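Local coordinates for 3-oxoadipate enol-lactonase (Burkholderia xenovorans, PDB 2XUA), which probably hydrolyses the enol-lactone of 3-oxoadipate in the breakdown of catechol-type aromatic compounds, at residues V154-R166 with L240-D252. Residues are numbered along the deposited sequence; the frame is centred on the assembly and turned at random.
Sequences VLPRWFTADYMER and LDASHISNIERAD. With SHF (laevulinic acid), chain C.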
loop_
_atom_site.group_PDB
_atom_site.type_symbol
_atom_site.label_atom_id
_atom_site.label_comp_id
_atom_site.label_asym_id
_atom_site.label_seq_id
_atom_site.Cartn_x
_atom_site.Cartn_y
_atom_site.Cartn_z
ATOM N N VAL B 154 15.278 -5.852 -10.376
ATOM C CA VAL B 154 15.352 -5.895 -8.891
ATOM C C VAL B 154 14.392 -6.869 -8.256
ATOM O O VAL B 154 14.787 -7.647 -7.385
ATOM C CB VAL B 154 15.238 -4.486 -8.225
ATOM C CG1 VAL B 154 15.134 -4.607 -6.681
ATOM C CG2 VAL B 154 16.417 -3.643 -8.658
ATOM N N LEU B 155 13.143 -6.854 -8.697
ATOM C CA LEU B 155 12.089 -7.699 -8.067
ATOM C C LEU B 155 12.354 -9.182 -7.996
ATOM O O LEU B 155 12.032 -9.825 -7.010
ATOM C CB LEU B 155 10.715 -7.443 -8.708
ATOM C CG LEU B 155 9.942 -6.254 -8.115
ATOM C CD1 LEU B 155 10.814 -5.146 -7.560
ATOM C CD2 LEU B 155 8.940 -5.674 -9.139
ATOM N N PRO B 156 12.934 -9.752 -9.054
ATOM C CA PRO B 156 13.248 -11.157 -8.963
ATOM C C PRO B 156 14.291 -11.438 -7.916
ATOM O O PRO B 156 14.430 -12.595 -7.508
ATOM C CB PRO B 156 13.788 -11.498 -10.373
ATOM C CG PRO B 156 13.069 -10.482 -11.245
ATOM C CD PRO B 156 13.204 -9.231 -10.400
ATOM N N ARG B 157 15.028 -10.423 -7.469
ATOM C CA ARG B 157 15.992 -10.678 -6.386
ATOM C C ARG B 157 15.322 -10.733 -5.008
ATOM O O ARG B 157 15.982 -11.040 -4.008
ATOM C CB ARG B 157 17.095 -9.612 -6.405
ATOM C CG ARG B 157 18.039 -9.804 -7.630
ATOM C CD ARG B 157 18.780 -8.492 -7.960
ATOM N NE ARG B 157 19.726 -8.077 -6.912
ATOM C CZ ARG B 157 20.861 -8.723 -6.579
ATOM N NH1 ARG B 157 21.217 -9.871 -7.190
ATOM N NH2 ARG B 157 21.642 -8.218 -5.617
ATOM N N TRP B 158 14.033 -10.409 -4.950
ATOM C CA TRP B 158 13.347 -10.247 -3.656
ATOM C C TRP B 158 12.548 -11.471 -3.282
ATOM O O TRP B 158 12.314 -11.707 -2.107
ATOM C CB TRP B 158 12.378 -9.065 -3.751
ATOM C CG TRP B 158 13.059 -7.727 -3.694
ATOM C CD1 TRP B 158 14.414 -7.440 -3.755
ATOM C CD2 TRP B 158 12.384 -6.470 -3.558
ATOM N NE1 TRP B 158 14.602 -6.058 -3.701
ATOM C CE2 TRP B 158 13.363 -5.457 -3.567
ATOM C CE3 TRP B 158 11.029 -6.116 -3.459
ATOM C CZ2 TRP B 158 13.032 -4.119 -3.474
ATOM C CZ3 TRP B 158 10.698 -4.791 -3.336
ATOM C CH2 TRP B 158 11.702 -3.794 -3.365
ATOM N N PHE B 159 12.104 -12.254 -4.270
ATOM C CA PHE B 159 11.307 -13.452 -3.960
ATOM C C PHE B 159 11.810 -14.599 -4.766
ATOM O O PHE B 159 12.339 -14.346 -5.859
ATOM C CB PHE B 159 9.833 -13.190 -4.351
ATOM C CG PHE B 159 9.216 -12.037 -3.595
ATOM C CD1 PHE B 159 8.881 -12.163 -2.263
ATOM C CD2 PHE B 159 9.027 -10.817 -4.212
ATOM C CE1 PHE B 159 8.305 -11.096 -1.532
ATOM C CE2 PHE B 159 8.458 -9.750 -3.499
ATOM C CZ PHE B 159 8.068 -9.919 -2.131
ATOM N N THR B 160 11.645 -15.840 -4.285
ATOM C CA THR B 160 11.967 -16.997 -5.149
ATOM C C THR B 160 10.981 -16.995 -6.323
ATOM O O THR B 160 9.903 -16.358 -6.242
ATOM C CB THR B 160 11.891 -18.330 -4.378
ATOM O OG1 THR B 160 10.547 -18.505 -3.884
ATOM C CG2 THR B 160 12.881 -18.288 -3.195
ATOM N N ALA B 161 11.399 -17.581 -7.443
ATOM C CA ALA B 161 10.540 -17.757 -8.627
ATOM C C ALA B 161 9.195 -18.368 -8.252
ATOM O O ALA B 161 8.137 -17.982 -8.784
ATOM C CB ALA B 161 11.235 -18.665 -9.693
ATOM N N ASP B 162 9.223 -19.337 -7.365
ATOM C CA ASP B 162 7.999 -20.054 -7.070
ATOM C C ASP B 162 7.026 -19.131 -6.319
ATOM O O ASP B 162 5.832 -19.153 -6.572
ATOM C CB ASP B 162 8.315 -21.230 -6.166
ATOM C CG ASP B 162 7.056 -21.985 -5.702
ATOM O OD1 ASP B 162 6.198 -22.377 -6.545
ATOM O OD2 ASP B 162 6.937 -22.193 -4.483
ATOM N N TYR B 163 7.528 -18.368 -5.354
ATOM C CA TYR B 163 6.632 -17.465 -4.609
ATOM C C TYR B 163 6.043 -16.484 -5.580
ATOM O O TYR B 163 4.871 -16.131 -5.465
ATOM C CB TYR B 163 7.398 -16.712 -3.518
ATOM C CG TYR B 163 6.494 -15.780 -2.724
ATOM C CD1 TYR B 163 5.829 -16.235 -1.629
ATOM C CD2 TYR B 163 6.315 -14.462 -3.104
ATOM C CE1 TYR B 163 4.949 -15.409 -0.921
ATOM C CE2 TYR B 163 5.432 -13.639 -2.430
ATOM C CZ TYR B 163 4.768 -14.134 -1.320
ATOM O OH TYR B 163 3.909 -13.354 -0.619
HETATM N N MSE B 164 6.872 -15.983 -6.508
HETATM C CA MSE B 164 6.374 -14.981 -7.413
HETATM C C MSE B 164 5.270 -15.545 -8.293
HETATM O O MSE B 164 4.221 -14.919 -8.485
HETATM C CB MSE B 164 7.512 -14.439 -8.262
HETATM C CG MSE B 164 8.395 -13.558 -7.462
HETATM SE SE MSE B 164 9.578 -12.571 -8.648
HETATM C CE MSE B 164 10.390 -14.085 -9.569
ATOM N N GLU B 165 5.499 -16.756 -8.778
ATOM C CA GLU B 165 4.479 -17.452 -9.599
ATOM C C GLU B 165 3.167 -17.646 -8.785
ATOM O O GLU B 165 2.113 -17.325 -9.273
ATOM C CB GLU B 165 5.071 -18.747 -10.238
ATOM C CG GLU B 165 4.555 -20.109 -9.693
ATOM C CD GLU B 165 3.120 -20.442 -10.162
ATOM O OE1 GLU B 165 2.781 -20.183 -11.362
ATOM O OE2 GLU B 165 2.331 -20.950 -9.320
ATOM N N ARG B 166 3.275 -18.089 -7.541
ATOM C CA ARG B 166 2.127 -18.391 -6.681
ATOM C C ARG B 166 1.394 -17.130 -6.190
ATOM O O ARG B 166 0.185 -17.191 -5.880
ATOM C CB ARG B 166 2.574 -19.217 -5.449
ATOM C CG ARG B 166 2.903 -20.738 -5.652
ATOM C CD ARG B 166 3.768 -21.242 -4.385
ATOM N NE ARG B 166 3.279 -20.533 -3.226
ATOM C CZ ARG B 166 3.965 -20.044 -2.200
ATOM N NH1 ARG B 166 5.282 -20.187 -2.064
ATOM N NH2 ARG B 166 3.265 -19.400 -1.278
ATOM N N LEU B 240 15.890 -18.321 7.196
ATOM C CA LEU B 240 14.595 -18.703 6.725
ATOM C C LEU B 240 14.659 -19.128 5.274
ATOM O O LEU B 240 15.472 -18.608 4.525
ATOM C CB LEU B 240 13.647 -17.501 6.841
ATOM C CG LEU B 240 13.410 -16.928 8.229
ATOM C CD1 LEU B 240 12.511 -15.657 8.038
ATOM C CD2 LEU B 240 12.711 -17.968 9.141
ATOM N N ASP B 241 13.804 -20.071 4.904
ATOM C CA ASP B 241 13.682 -20.528 3.515
ATOM C C ASP B 241 13.018 -19.498 2.594
ATOM O O ASP B 241 11.898 -19.696 2.110
ATOM C CB ASP B 241 12.928 -21.857 3.444
ATOM C CG ASP B 241 13.027 -22.530 2.042
ATOM O OD1 ASP B 241 13.722 -22.043 1.126
ATOM O OD2 ASP B 241 12.402 -23.562 1.888
ATOM N N ALA B 242 13.757 -18.425 2.333
ATOM C CA ALA B 242 13.225 -17.316 1.586
ATOM C C ALA B 242 14.372 -16.612 0.886
ATOM O O ALA B 242 15.544 -16.936 1.086
ATOM C CB ALA B 242 12.458 -16.355 2.538
ATOM N N SER B 243 14.032 -15.690 0.017
ATOM C CA SER B 243 15.003 -14.803 -0.607
ATOM C C SER B 243 15.037 -13.520 0.246
ATOM O O SER B 243 14.966 -13.584 1.484
ATOM C CB SER B 243 14.596 -14.552 -2.062
ATOM O OG SER B 243 15.534 -13.685 -2.694
ATOM N N HIS B 244 15.057 -12.369 -0.406
ATOM C CA HIS B 244 15.497 -11.154 0.223
ATOM C C HIS B 244 14.381 -10.488 1.092
ATOM O O HIS B 244 14.678 -9.915 2.135
ATOM C CB HIS B 244 16.028 -10.226 -0.854
ATOM C CG HIS B 244 16.626 -8.959 -0.337
ATOM N ND1 HIS B 244 17.609 -8.939 0.641
ATOM C CD2 HIS B 244 16.410 -7.664 -0.691
ATOM C CE1 HIS B 244 17.976 -7.683 0.853
ATOM N NE2 HIS B 244 17.267 -6.889 0.060
ATOM N N ILE B 245 13.115 -10.566 0.655
ATOM C CA ILE B 245 12.023 -9.915 1.423
ATOM C C ILE B 245 11.335 -11.025 2.200
ATOM O O ILE B 245 10.181 -11.463 1.854
ATOM C CB ILE B 245 11.081 -9.184 0.464
ATOM C CG1 ILE B 245 11.824 -8.153 -0.409
ATOM C CG2 ILE B 245 9.909 -8.553 1.274
ATOM C CD1 ILE B 245 12.518 -7.037 0.387
ATOM N N SER B 246 12.084 -11.592 3.168
ATOM C CA SER B 246 11.675 -12.795 3.893
ATOM C C SER B 246 10.487 -12.605 4.821
ATOM O O SER B 246 9.799 -13.571 5.162
ATOM C CB SER B 246 12.853 -13.408 4.680
ATOM O OG SER B 246 13.213 -12.654 5.808
ATOM N N ASN B 247 10.261 -11.369 5.250
ATOM C CA ASN B 247 9.082 -11.123 6.129
ATOM C C ASN B 247 7.754 -11.242 5.349
ATOM O O ASN B 247 6.666 -11.332 5.945
ATOM C CB ASN B 247 9.163 -9.715 6.733
ATOM C CG ASN B 247 8.894 -8.659 5.711
ATOM O OD1 ASN B 247 9.638 -8.558 4.731
ATOM N ND2 ASN B 247 7.789 -7.894 5.886
ATOM N N ILE B 248 7.832 -11.167 4.028
ATOM C CA ILE B 248 6.708 -11.490 3.155
ATOM C C ILE B 248 6.645 -12.934 2.706
ATOM O O ILE B 248 5.650 -13.622 2.938
ATOM C CB ILE B 248 6.654 -10.553 1.969
ATOM C CG1 ILE B 248 6.206 -9.205 2.495
ATOM C CG2 ILE B 248 5.548 -11.003 0.950
ATOM C CD1 ILE B 248 6.258 -8.132 1.455
ATOM N N GLU B 249 7.707 -13.407 2.060
ATOM C CA GLU B 249 7.723 -14.785 1.605
ATOM C C GLU B 249 7.547 -15.827 2.734
ATOM O O GLU B 249 6.888 -16.826 2.535
ATOM C CB GLU B 249 8.970 -15.054 0.706
ATOM C CG GLU B 249 8.994 -16.524 0.211
ATOM C CD GLU B 249 9.859 -16.678 -1.062
ATOM O OE1 GLU B 249 10.347 -15.617 -1.580
ATOM O OE2 GLU B 249 10.035 -17.843 -1.517
ATOM N N ARG B 250 8.157 -15.635 3.904
ATOM C CA ARG B 250 7.959 -16.535 4.997
ATOM C C ARG B 250 7.445 -15.715 6.144
ATOM O O ARG B 250 8.043 -15.726 7.246
ATOM C CB ARG B 250 9.284 -17.078 5.504
ATOM C CG ARG B 250 9.995 -18.078 4.692
ATOM C CD ARG B 250 9.148 -18.936 3.939
ATOM N NE ARG B 250 9.094 -20.229 4.540
ATOM C CZ ARG B 250 9.070 -21.375 3.863
ATOM N NH1 ARG B 250 9.087 -21.403 2.539
ATOM N NH2 ARG B 250 9.014 -22.519 4.545
ATOM N N ALA B 251 6.335 -15.022 5.923
ATOM C CA ALA B 251 5.741 -14.122 6.943
ATOM C C ALA B 251 5.535 -14.764 8.285
ATOM O O ALA B 251 5.966 -14.257 9.307
ATOM C CB ALA B 251 4.441 -13.540 6.412
ATOM N N ASP B 252 4.874 -15.925 8.298
ATOM C CA ASP B 252 4.552 -16.520 9.564
ATOM C C ASP B 252 5.760 -16.868 10.424
ATOM O O ASP B 252 5.758 -16.563 11.630
ATOM C CB ASP B 252 3.569 -17.694 9.391
ATOM C CG ASP B 252 2.964 -18.108 10.732
ATOM O OD1 ASP B 252 3.596 -18.935 11.402
ATOM O OD2 ASP B 252 1.926 -17.545 11.144
HETATM C C4 SHF C . 16.496 -2.706 -3.654
HETATM C C5 SHF C . 15.830 -3.030 -2.310
HETATM C C3 SHF C . 17.850 -3.339 -4.012
HETATM C C2 SHF C . 18.265 -4.664 -3.322
HETATM C C1 SHF C . 19.315 -5.485 -4.183
HETATM O O4 SHF C . 15.915 -1.966 -4.470
HETATM O O1 SHF C . 18.804 -6.385 -4.875
HETATM O OH1 SHF C . 20.575 -5.293 -4.087
HETATM O O HOH W 1 15.284 -14.045 -5.387
HETATM O O HOH W 2 11.880 -13.893 -0.361
HETATM O O HOH W 3 8.108 -19.599 -1.061
HETATM O O HOH W 4 4.681 -18.109 1.368
#
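Ile245 lies alongside Trp158 and presses its CG1 and CD1 onto one face of the indole, CG1 coming within 3.5 Å of Trp158 CB; Leu155 CD1 sits over the opposite face. A chi1 of -56° sets Ile245 CG1 beside the backbone N, against Trp158, and leaves CG2 anti to that N, where it and CB meet the Phe159 ring. Phe159 CE1 also meets Ile248 CG2 at 3.7 Å. That methyl reaches on to the hydroxyl of Tyr163, while Glu249 CA rests over the Tyr163 ring face. The fold is an alpha/beta hydrolase: residues 154-166 belong to the cap over the active site, and 240-252 run from the end of the last core strand, 236-240, through a loop and short helix 246-249 into helix 251-263. His244, hydrogen-bonded through ND1 to Asp217 and touching Ser100, fits the histidine of a Ser-His-Asp triad; its CD2 is 3.7 Å from Trp158 CD1, the rings oblique. Laevulinic acid lies beyond, its C5 at the indole edge near CZ2 and its O1 taking a 2.8 Å hydrogen bond from Arg157 NE. Ile245 N donates nearly straight (168°) to a lone pair of Trp158 O, and a water donates to that oxygen and Glu249 OE1 while accepting from Ser243 N. At the polar edge, the extended Glu249 side chain carries its carboxylate to Thr160: OE1 receives Thr160 N at 3.0 Å on its syn lone pair, and OE2 receives Thr160 OG1 at 2.5 Å. Thr160 also N-caps helix 161-166, its OG1 weakly capping Tyr163 N; a further water donates to Glu249 OE2 and accepts a weak bond from Arg166 NH1.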